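Long-range contacts in macrolide 2'-phosphotransferase MphH (Brachybacterium faecium, PDB 5UXD), which probably transfers a phosphate group from a guanine nucleotide to the 2'-hydroxyl of macrolide antibiotics, and is seen here with azithromycin bound: residues 229-234 / 265-270; 185-190 / 260-265; 75-80 / 129-134. All coordinates share one frame; numbering follows the deposited sequence.

Interaction 1 (229-234 / 265-270); sequences LMFHQV and EMFSAA. With ZIT (azithromycin), chain C.
Two hydrogen bonds grip Ser-268 OG: it donates to Glu-265 O over 2.7 Å, in the carbonyl plane and on a lone pair, and is also bonded to the indole NE1 of Trp-178. A short hydroxyl side chain suits this place near the end of helix 259-268, because it can fold back on a carbonyl one turn earlier. The face turned to residues 229-234 is apolar. Flexible Met-230, with CG in the crowded position between N and carbonyl carbon (chi1 68°) and a bend at chi3, brings its CE tip to 3.4 Å from Phe-267 N. The same methyl lies 3.8 Å from Met-266 CG, the two thioether chains crossing at about a right angle. These helices belong to the helical lobe of a kinase-like phosphotransferase fold and flank the azithromycin pocket. Phe-267, CG anti to its backbone N, offers a flat face to branched Val-234, whose CG2 makes a CH-pi contact 4.0 Å from the centroid while CG1 touches Phe-267 CB. At the edge of the same ring, Phe-267 CE1 meets Phe-231 CD1 at 4.0 Å. Phe-231 in turn sets CE1 3.5 Å from the macrolide methyl C17, and Ala-270 O approaches ligand C6B at 3.5 Å.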
loop_
_atom_site.group_PDB
_atom_site.type_symbol
_atom_site.label_atom_id
_atom_site.label_comp_id
_atom_site.label_asym_id
_atom_site.label_seq_id
_atom_site.Cartn_x
_atom_site.Cartn_y
_atom_site.Cartn_z
ATOM N N LEU A 229 -8.054 -1.553 -7.213
ATOM C CA LEU A 229 -8.336 -0.903 -8.477
ATOM C C LEU A 229 -8.731 0.555 -8.313
ATOM O O LEU A 229 -8.707 1.298 -9.294
ATOM C CB LEU A 229 -9.464 -1.646 -9.220
ATOM C CG LEU A 229 -9.113 -3.093 -9.576
ATOM C CD1 LEU A 229 -10.380 -3.884 -9.955
ATOM C CD2 LEU A 229 -8.111 -3.107 -10.704
ATOM N N MET A 230 -9.110 0.894 -7.093
ATOM C CA MET A 230 -9.579 2.319 -6.894
ATOM C C MET A 230 -8.649 3.534 -7.223
ATOM O O MET A 230 -9.000 4.600 -7.841
ATOM C CB MET A 230 -10.072 2.489 -5.466
ATOM C CG MET A 230 -8.973 2.409 -4.443
ATOM S SD MET A 230 -9.635 2.654 -2.796
ATOM C CE MET A 230 -10.591 4.130 -3.051
ATOM N N PHE A 231 -7.353 3.322 -6.980
ATOM C CA PHE A 231 -6.459 4.436 -7.286
ATOM C C PHE A 231 -6.331 4.641 -8.792
ATOM O O PHE A 231 -6.267 5.784 -9.268
ATOM C CB PHE A 231 -5.088 4.225 -6.612
ATOM C CG PHE A 231 -5.180 4.098 -5.097
ATOM C CD1 PHE A 231 -5.477 5.198 -4.314
ATOM C CD2 PHE A 231 -5.035 2.860 -4.471
ATOM C CE1 PHE A 231 -5.596 5.078 -2.928
ATOM C CE2 PHE A 231 -5.152 2.738 -3.086
ATOM C CZ PHE A 231 -5.433 3.849 -2.321
ATOM N N HIS A 232 -6.320 3.549 -9.561
ATOM C CA HIS A 232 -6.381 3.661 -11.015
ATOM C C HIS A 232 -7.707 4.270 -11.467
ATOM O O HIS A 232 -7.734 5.120 -12.364
ATOM C CB HIS A 232 -6.169 2.284 -11.646
ATOM C CG HIS A 232 -5.835 2.324 -13.108
ATOM N ND1 HIS A 232 -6.721 1.922 -14.081
ATOM C CD2 HIS A 232 -4.723 2.735 -13.761
ATOM C CE1 HIS A 232 -6.168 2.069 -15.272
ATOM N NE2 HIS A 232 -4.955 2.569 -15.109
ATOM N N GLN A 233 -8.816 3.859 -10.845
ATOM C CA GLN A 233 -10.117 4.350 -11.275
ATOM C C GLN A 233 -10.231 5.857 -11.106
ATOM O O GLN A 233 -10.809 6.539 -11.967
ATOM C CB GLN A 233 -11.242 3.641 -10.516
ATOM C CG GLN A 233 -12.622 3.818 -11.171
ATOM C CD GLN A 233 -13.318 5.114 -10.738
ATOM O OE1 GLN A 233 -13.155 5.559 -9.603
ATOM N NE2 GLN A 233 -14.100 5.710 -11.634
ATOM N N VAL A 234 -9.685 6.403 -10.015
ATOM C CA VAL A 234 -9.859 7.834 -9.792
ATOM C C VAL A 234 -8.890 8.677 -10.624
ATOM O O VAL A 234 -9.149 9.872 -10.832
ATOM C CB VAL A 234 -9.755 8.165 -8.291
ATOM C CG1 VAL A 234 -10.907 7.513 -7.506
ATOM C CG2 VAL A 234 -8.421 7.726 -7.746
ATOM N N GLU A 265 -16.622 6.603 -4.876
ATOM C CA GLU A 265 -17.236 6.904 -3.585
ATOM C C GLU A 265 -16.286 6.568 -2.448
ATOM O O GLU A 265 -16.156 7.330 -1.483
ATOM C CB GLU A 265 -18.547 6.127 -3.415
ATOM C CG GLU A 265 -19.637 6.579 -4.374
ATOM C CD GLU A 265 -19.706 8.084 -4.473
ATOM O OE1 GLU A 265 -20.229 8.722 -3.529
ATOM O OE2 GLU A 265 -19.223 8.625 -5.486
ATOM N N MET A 266 -15.628 5.426 -2.555
ATOM C CA MET A 266 -14.704 4.990 -1.526
ATOM C C MET A 266 -13.538 5.957 -1.360
ATOM O O MET A 266 -13.122 6.247 -0.253
ATOM C CB MET A 266 -14.212 3.573 -1.806
ATOM C CG MET A 266 -13.394 2.980 -0.677
ATOM S SD MET A 266 -13.397 1.179 -0.693
ATOM C CE MET A 266 -13.022 0.854 -2.408
ATOM N N PHE A 267 -13.014 6.440 -2.477
ATOM C CA PHE A 267 -11.914 7.403 -2.436
ATOM C C PHE A 267 -12.355 8.688 -1.758
ATOM O O PHE A 267 -11.582 9.314 -1.021
ATOM C CB PHE A 267 -11.424 7.675 -3.857
ATOM C CG PHE A 267 -10.142 8.440 -3.931
ATOM C CD1 PHE A 267 -8.928 7.786 -3.877
ATOM C CD2 PHE A 267 -10.155 9.812 -4.095
ATOM C CE1 PHE A 267 -7.729 8.491 -3.963
ATOM C CE2 PHE A 267 -8.959 10.529 -4.184
ATOM C CZ PHE A 267 -7.754 9.859 -4.117
ATOM N N SER A 268 -13.616 9.081 -1.968
ATOM C CA SER A 268 -14.140 10.286 -1.343
ATOM C C SER A 268 -14.286 10.146 0.164
ATOM O O SER A 268 -14.421 11.158 0.860
ATOM C CB SER A 268 -15.499 10.649 -1.972
ATOM O OG SER A 268 -16.569 9.987 -1.308
ATOM N N ALA A 269 -14.283 8.920 0.680
ATOM C CA ALA A 269 -14.437 8.669 2.105
ATOM C C ALA A 269 -13.095 8.599 2.821
ATOM O O ALA A 269 -13.036 8.195 3.991
ATOM C CB ALA A 269 -15.236 7.380 2.316
ATOM N N ALA A 270 -12.026 8.992 2.140
ATOM C CA ALA A 270 -10.723 9.133 2.783
ATOM C C ALA A 270 -10.758 9.933 4.079
ATOM O O ALA A 270 -10.006 9.574 4.998
ATOM C CB ALA A 270 -9.729 9.765 1.798
HETATM C C1 ZIT C . -3.250 8.979 -1.165
HETATM C C2 ZIT C . -3.045 7.921 -0.028
HETATM C C3 ZIT C . -3.359 8.645 1.259
HETATM C C4 ZIT C . -1.984 9.109 1.805
HETATM C C5 ZIT C . -2.110 9.843 3.152
HETATM C C6 ZIT C . -1.830 11.304 2.925
HETATM C C7 ZIT C . -0.309 11.578 2.893
HETATM C C8 ZIT C . -0.058 13.104 2.662
HETATM C C9 ZIT C . 0.454 13.371 1.218
HETATM N N10 ZIT C . -0.738 13.415 0.218
HETATM C C11 ZIT C . -0.399 12.977 -1.125
HETATM C C12 ZIT C . -1.578 12.186 -1.712
HETATM C C13 ZIT C . -1.278 11.354 -2.962
HETATM C C14 ZIT C . -2.339 10.261 -3.091
HETATM C C15 ZIT C . -2.262 9.641 -4.473
HETATM C C16 ZIT C . -3.175 8.376 -4.549
HETATM C C17 ZIT C . -3.839 6.684 -0.319
HETATM C C18 ZIT C . -1.067 7.915 1.885
HETATM C C19 ZIT C . -2.497 12.116 4.043
HETATM C C20 ZIT C . 0.900 13.594 3.638
HETATM C C21 ZIT C . -1.364 14.745 0.252
HETATM C C22 ZIT C . -0.034 14.153 -2.010
HETATM C C23 ZIT C . 0.105 10.686 -2.896
HETATM O O1 ZIT C . -4.296 9.597 -1.239
HETATM O O6 ZIT C . -2.376 11.725 1.684
HETATM O O12 ZIT C . -2.651 13.045 -2.015
HETATM O O13 ZIT C . -1.339 12.210 -4.122
HETATM O O14 ZIT C . -2.108 9.218 -2.126
HETATM C C1A ZIT C . -1.738 8.574 5.152
HETATM C C2A ZIT C . -0.672 7.861 5.957
HETATM C C3A ZIT C . -1.319 6.958 6.944
HETATM C C4A ZIT C . -2.260 7.708 7.798
HETATM C C5A ZIT C . -3.208 8.633 7.025
HETATM C C6A ZIT C . -3.918 9.565 7.917
HETATM C C7A ZIT C . 0.453 7.229 8.575
HETATM C C8A ZIT C . -0.836 5.236 8.622
HETATM O O1A ZIT C . -1.183 9.319 4.100
HETATM O O2A ZIT C . 0.202 7.110 5.110
HETATM N N3A ZIT C . -0.262 6.281 7.762
HETATM O O5A ZIT C . -2.521 9.459 6.022
HETATM C C1B ZIT C . -5.522 8.054 2.137
HETATM C C2B ZIT C . -6.234 6.777 2.505
HETATM C C3B ZIT C . -6.267 6.524 3.969
HETATM C C4B ZIT C . -6.789 7.707 4.695
HETATM C C5B ZIT C . -5.966 8.925 4.377
HETATM C C6B ZIT C . -6.522 10.068 5.172
HETATM C C7B ZIT C . -7.181 5.265 4.240
HETATM C C8B ZIT C . -4.451 4.977 4.402
HETATM O O1B ZIT C . -4.116 7.861 2.220
HETATM O O3B ZIT C . -4.927 6.301 4.456
HETATM O O4B ZIT C . -6.632 7.498 6.116
HETATM O O5B ZIT C . -5.941 9.247 2.937
#

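Interaction 2 (185-190 / 260-265); sequences DGCWPG and ARHCTE
Aromatic contacts centre on His-262, whose ring is carried out from helix 259-268 with CG anti to the backbone N (chi1 -177°). Its CE1 corner points at a face of Trp-188, 3.6 Å from CE3, in an edge-to-face (T-shaped) pair, the imidazole centroid 4.7 Å from that of the six-membered ring of Trp-188 and the planes at 60°. The broad indole offers a wide pi surface to a polarised C-H, and the indole of Trp-188 is itself stacked on Trp-181. Polar contacts hold the imidazole by both nitrogens: ND1 is bonded to Trp-181 NE1 and NE2 to Asp-224 OD2. Since an indole N-H can only donate, the two bonds probably fix the neutral tautomer with the proton on NE2, and they set the ring's rotation. Cys-187 O lies over a face of the imidazole, a close 3.0 Å from His-262 CG, and takes its hydrogen bond from Trp-256 NE1. The indole N-H of Trp-188 goes to Trp-181 O. The long arm of Arg-261 bends at chi3, bringing NH1 past Gly-186 to a salt bridge with Asp-184 OD2. Van der Waals packing finishes the interface. Small Cys-187 fits close to the helix, its SG 3.5 Å from Arg-261 CD, and Pro-189 CD lies 4.1 Å from His-262 NE2. Away from the annotated sites, this is a T-shaped His-Trp pair joining the loop between helix 172-183 and strand 193-195 to helix 259-268, within the helical lobe of a kinase-like fold.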
loop_
_atom_site.group_PDB
_atom_site.type_symbol
_atom_site.label_atom_id
_atom_site.label_comp_id
_atom_site.label_asym_id
_atom_site.label_seq_id
_atom_site.Cartn_x
_atom_site.Cartn_y
_atom_site.Cartn_z
ATOM N N ASP A 185 -26.778 -0.950 -2.726
ATOM C CA ASP A 185 -26.373 -2.349 -2.832
ATOM C C ASP A 185 -25.502 -2.596 -4.052
ATOM O O ASP A 185 -24.662 -3.502 -4.038
ATOM C CB ASP A 185 -27.606 -3.249 -2.919
ATOM C CG ASP A 185 -28.304 -3.440 -1.590
ATOM O OD1 ASP A 185 -27.738 -3.103 -0.529
ATOM O OD2 ASP A 185 -29.441 -3.939 -1.625
ATOM N N GLY A 186 -25.691 -1.812 -5.117
ATOM C CA GLY A 186 -24.944 -2.022 -6.345
ATOM C C GLY A 186 -23.454 -1.747 -6.247
ATOM O O GLY A 186 -22.696 -2.246 -7.086
ATOM N N CYS A 187 -23.009 -0.983 -5.242
ATOM C CA CYS A 187 -21.584 -0.666 -5.110
ATOM C C CYS A 187 -20.767 -1.806 -4.519
ATOM O O CYS A 187 -19.555 -1.873 -4.753
ATOM C CB CYS A 187 -21.381 0.558 -4.208
ATOM S SG CYS A 187 -21.604 2.152 -5.002
ATOM N N TRP A 188 -21.389 -2.680 -3.745
ATOM C CA TRP A 188 -20.579 -3.391 -2.767
ATOM C C TRP A 188 -20.206 -4.792 -3.241
ATOM O O TRP A 188 -20.977 -5.452 -3.951
ATOM C CB TRP A 188 -21.316 -3.463 -1.419
ATOM C CG TRP A 188 -21.387 -2.101 -0.852
ATOM C CD1 TRP A 188 -22.355 -1.158 -1.085
ATOM C CD2 TRP A 188 -20.406 -1.477 -0.029
ATOM N NE1 TRP A 188 -22.041 0.009 -0.428
ATOM C CE2 TRP A 188 -20.849 -0.161 0.224
ATOM C CE3 TRP A 188 -19.199 -1.908 0.537
ATOM C CZ2 TRP A 188 -20.119 0.735 1.015
ATOM C CZ3 TRP A 188 -18.479 -1.018 1.325
ATOM C CH2 TRP A 188 -18.948 0.285 1.564
ATOM N N PRO A 189 -19.025 -5.259 -2.832
ATOM C CA PRO A 189 -18.534 -6.553 -3.319
ATOM C C PRO A 189 -19.313 -7.723 -2.749
ATOM O O PRO A 189 -19.816 -7.676 -1.625
ATOM C CB PRO A 189 -17.076 -6.588 -2.833
ATOM C CG PRO A 189 -17.068 -5.675 -1.621
ATOM C CD PRO A 189 -18.029 -4.571 -1.983
ATOM N N GLY A 190 -19.364 -8.796 -3.539
ATOM C CA GLY A 190 -19.952 -10.062 -3.141
ATOM C C GLY A 190 -18.943 -11.151 -2.863
ATOM O O GLY A 190 -19.343 -12.300 -2.625
ATOM N N ALA A 260 -16.791 0.641 -10.588
ATOM C CA ALA A 260 -16.153 1.938 -10.797
ATOM C C ALA A 260 -16.819 2.999 -9.929
ATOM O O ALA A 260 -16.132 3.831 -9.318
ATOM C CB ALA A 260 -16.177 2.326 -12.279
ATOM N N ARG A 261 -18.151 2.943 -9.828
ATOM C CA ARG A 261 -18.884 3.852 -8.952
ATOM C C ARG A 261 -18.386 3.734 -7.519
ATOM O O ARG A 261 -18.048 4.736 -6.878
ATOM C CB ARG A 261 -20.384 3.546 -9.050
ATOM C CG ARG A 261 -21.289 4.244 -8.033
ATOM C CD ARG A 261 -22.689 3.593 -8.008
ATOM N NE ARG A 261 -23.272 3.500 -9.346
ATOM C CZ ARG A 261 -24.113 2.547 -9.745
ATOM N NH1 ARG A 261 -24.492 1.585 -8.910
ATOM N NH2 ARG A 261 -24.575 2.557 -10.986
ATOM N N HIS A 262 -18.345 2.498 -7.008
ATOM C CA HIS A 262 -17.823 2.180 -5.680
ATOM C C HIS A 262 -16.431 2.782 -5.447
ATOM O O HIS A 262 -16.168 3.368 -4.389
ATOM C CB HIS A 262 -17.790 0.648 -5.542
ATOM C CG HIS A 262 -17.348 0.144 -4.201
ATOM N ND1 HIS A 262 -17.943 0.529 -3.020
ATOM C CD2 HIS A 262 -16.395 -0.759 -3.863
ATOM C CE1 HIS A 262 -17.362 -0.099 -2.010
ATOM N NE2 HIS A 262 -16.416 -0.885 -2.494
ATOM N N CYS A 263 -15.531 2.644 -6.426
ATOM C CA CYS A 263 -14.156 3.137 -6.265
ATOM C C CYS A 263 -14.127 4.637 -5.980
ATOM O O CYS A 263 -13.411 5.093 -5.084
ATOM C CB CYS A 263 -13.322 2.834 -7.518
ATOM S SG CYS A 263 -12.848 1.129 -7.761
ATOM N N THR A 264 -14.878 5.424 -6.758
ATOM C CA THR A 264 -14.867 6.873 -6.572
ATOM C C THR A 264 -15.524 7.270 -5.252
ATOM O O THR A 264 -15.056 8.190 -4.572
ATOM C CB THR A 264 -15.552 7.555 -7.763
ATOM O OG1 THR A 264 -14.615 7.635 -8.845
ATOM C CG2 THR A 264 -16.018 8.985 -7.405
ATOM N N GLU A 265 -16.622 6.603 -4.876
ATOM C CA GLU A 265 -17.236 6.904 -3.585
ATOM C C GLU A 265 -16.286 6.568 -2.448
ATOM O O GLU A 265 -16.156 7.330 -1.483
ATOM C CB GLU A 265 -18.547 6.127 -3.415
ATOM C CG GLU A 265 -19.637 6.579 -4.374
ATOM C CD GLU A 265 -19.706 8.084 -4.473
ATOM O OE1 GLU A 265 -20.229 8.722 -3.529
ATOM O OE2 GLU A 265 -19.223 8.625 -5.486
#

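Interaction 3 (75-80 / 129-134); sequences HLDVAV and VAQLHA
Gln-131 leaves helix 119-133 with a chi1 of -110°, off the staggered positions, and then runs out extended. Its CB meets Leu-76 CD2 at 3.9 Å, and CG passes 4.1 Å, CD 3.5 Å, from His-75 O. At the tip, OE1 accepts from Asp-77 N over only 2.6 Å, nearly straight at 163° and on a lone pair in the amide plane. A second bond to OE1 comes from a water that donates at 2.5 Å and itself accepts from Val-78 N, so the carbonyl end takes up two hydrogens. The other branch, NE2, reaches Asp-77 OD1 at 3.2 Å in a weak bond, the carboxylate and amide planes standing 61° apart. Glutamine suits the place because one long neutral arm can both accept from the backbone N-H of Asp-77 and donate to that residue's carboxylate. A further water donates to both His-75 O and Gln-131 O. Below this polar layer Leu-76 buries CD2 against the helix, 3.6 Å from Leu-132 N. Segment 75-80 links helix 59-72 to strand 85-86, so the contact resembles the junction in protein kinases where the loop after helix C rests on helix E of the larger lobe.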
loop_
_atom_site.group_PDB
_atom_site.type_symbol
_atom_site.label_atom_id
_atom_site.label_comp_id
_atom_site.label_asym_id
_atom_site.label_seq_id
_atom_site.Cartn_x
_atom_site.Cartn_y
_atom_site.Cartn_z
ATOM N N HIS A 75 3.467 -16.987 -6.088
ATOM C CA HIS A 75 2.190 -16.883 -6.788
ATOM C C HIS A 75 2.061 -15.640 -7.654
ATOM O O HIS A 75 1.038 -15.475 -8.327
ATOM C CB HIS A 75 1.041 -16.926 -5.774
ATOM C CG HIS A 75 1.002 -18.189 -4.977
ATOM N ND1 HIS A 75 1.201 -18.215 -3.615
ATOM C CD2 HIS A 75 0.820 -19.476 -5.357
ATOM C CE1 HIS A 75 1.129 -19.463 -3.186
ATOM N NE2 HIS A 75 0.899 -20.248 -4.222
ATOM N N LEU A 76 3.068 -14.773 -7.672
ATOM C CA LEU A 76 3.044 -13.569 -8.490
ATOM C C LEU A 76 4.193 -13.596 -9.489
ATOM O O LEU A 76 5.325 -13.941 -9.137
ATOM C CB LEU A 76 3.165 -12.296 -7.645
ATOM C CG LEU A 76 2.109 -11.921 -6.611
ATOM C CD1 LEU A 76 2.352 -10.481 -6.164
ATOM C CD2 LEU A 76 0.700 -12.083 -7.167
ATOM N N ASP A 77 3.905 -13.195 -10.726
ATOM C CA ASP A 77 4.969 -13.096 -11.715
ATOM C C ASP A 77 5.862 -11.891 -11.450
ATOM O O ASP A 77 7.081 -11.967 -11.645
ATOM C CB ASP A 77 4.378 -13.046 -13.119
ATOM C CG ASP A 77 3.704 -14.342 -13.500
ATOM O OD1 ASP A 77 3.851 -15.326 -12.742
ATOM O OD2 ASP A 77 3.024 -14.377 -14.545
ATOM N N VAL A 78 5.288 -10.778 -10.984
ATOM C CA VAL A 78 6.121 -9.635 -10.636
ATOM C C VAL A 78 6.805 -9.902 -9.301
ATOM O O VAL A 78 6.425 -10.801 -8.542
ATOM C CB VAL A 78 5.322 -8.318 -10.603
ATOM C CG1 VAL A 78 4.688 -8.047 -11.956
ATOM C CG2 VAL A 78 4.270 -8.355 -9.514
ATOM N N ALA A 79 7.839 -9.115 -9.022
ATOM C CA ALA A 79 8.695 -9.345 -7.872
ATOM C C ALA A 79 8.151 -8.673 -6.616
ATOM O O ALA A 79 7.496 -7.631 -6.679
ATOM C CB ALA A 79 10.104 -8.823 -8.157
ATOM N N VAL A 80 8.440 -9.282 -5.468
ATOM C CA VAL A 80 8.228 -8.654 -4.165
ATOM C C VAL A 80 9.511 -8.829 -3.364
ATOM O O VAL A 80 10.350 -9.682 -3.692
ATOM C CB VAL A 80 7.019 -9.266 -3.412
ATOM C CG1 VAL A 80 5.710 -9.058 -4.186
ATOM C CG2 VAL A 80 7.271 -10.745 -3.097
ATOM N N VAL A 129 -3.158 -7.482 -10.499
ATOM C CA VAL A 129 -4.180 -7.527 -9.461
ATOM C C VAL A 129 -4.959 -8.838 -9.550
ATOM O O VAL A 129 -5.294 -9.446 -8.525
ATOM C CB VAL A 129 -5.082 -6.279 -9.551
ATOM C CG1 VAL A 129 -6.224 -6.350 -8.553
ATOM C CG2 VAL A 129 -4.247 -5.015 -9.301
ATOM N N ALA A 130 -5.198 -9.328 -10.770
ATOM C CA ALA A 130 -5.881 -10.616 -10.908
ATOM C C ALA A 130 -5.049 -11.749 -10.311
ATOM O O ALA A 130 -5.594 -12.662 -9.673
ATOM C CB ALA A 130 -6.201 -10.899 -12.375
ATOM N N GLN A 131 -3.723 -11.708 -10.510
ATOM C CA GLN A 131 -2.851 -12.722 -9.922
ATOM C C GLN A 131 -2.852 -12.628 -8.403
ATOM O O GLN A 131 -2.921 -13.653 -7.711
ATOM C CB GLN A 131 -1.418 -12.581 -10.455
ATOM C CG GLN A 131 -0.990 -13.701 -11.389
ATOM C CD GLN A 131 0.520 -13.945 -11.390
ATOM O OE1 GLN A 131 1.313 -13.020 -11.222
ATOM N NE2 GLN A 131 0.915 -15.200 -11.585
ATOM N N LEU A 132 -2.776 -11.409 -7.869
ATOM C CA LEU A 132 -2.840 -11.234 -6.421
ATOM C C LEU A 132 -4.172 -11.732 -5.871
ATOM O O LEU A 132 -4.218 -12.427 -4.849
ATOM C CB LEU A 132 -2.626 -9.762 -6.065
ATOM C CG LEU A 132 -2.749 -9.449 -4.573
ATOM C CD1 LEU A 132 -1.633 -10.103 -3.776
ATOM C CD2 LEU A 132 -2.819 -7.958 -4.295
ATOM N N HIS A 133 -5.272 -11.384 -6.543
ATOM C CA HIS A 133 -6.594 -11.732 -6.045
ATOM C C HIS A 133 -6.911 -13.210 -6.206
ATOM O O HIS A 133 -7.881 -13.687 -5.605
ATOM C CB HIS A 133 -7.642 -10.875 -6.752
ATOM C CG HIS A 133 -7.601 -9.435 -6.339
ATOM N ND1 HIS A 133 -8.575 -8.526 -6.694
ATOM C CD2 HIS A 133 -6.705 -8.752 -5.582
ATOM C CE1 HIS A 133 -8.281 -7.348 -6.175
ATOM N NE2 HIS A 133 -7.150 -7.458 -5.497
ATOM N N ALA A 134 -6.122 -13.940 -7.001
ATOM C CA ALA A 134 -6.279 -15.385 -7.137
ATOM C C ALA A 134 -5.627 -16.161 -6.000
ATOM O O ALA A 134 -5.841 -17.378 -5.898
ATOM C CB ALA A 134 -5.696 -15.845 -8.476
HETATM O O HOH W 1 -1.796 -15.962 -8.380
HETATM O O HOH W 2 2.002 -10.622 -11.130
#

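How the interactions relate
From the N terminus, interaction 3 comes first: 75-80 meets 129-134 and closes a loop that takes in strands 85-86, 91-94, 99-104 and 110-112, tying the connection after helix 59-72 to helix 119-133. It is complete before the others begin. Interactions 1 and 2 then cross, since their segments alternate: 185-190 opens, 229-234 follows, and helix 259-268 answers both in turn, with Glu-265 shared. That helix joins the loop after helix 172-183 to helix 230-235 beside the azithromycin pocket. The two contacts also touch, Gln-233 OE1 lying 2.6 Å from Thr-264 OG1 in a probable hydrogen bond. Interaction 3 touches neither, its centre about 21 Å from that of interaction 1 and 23 Å from that of interaction 2.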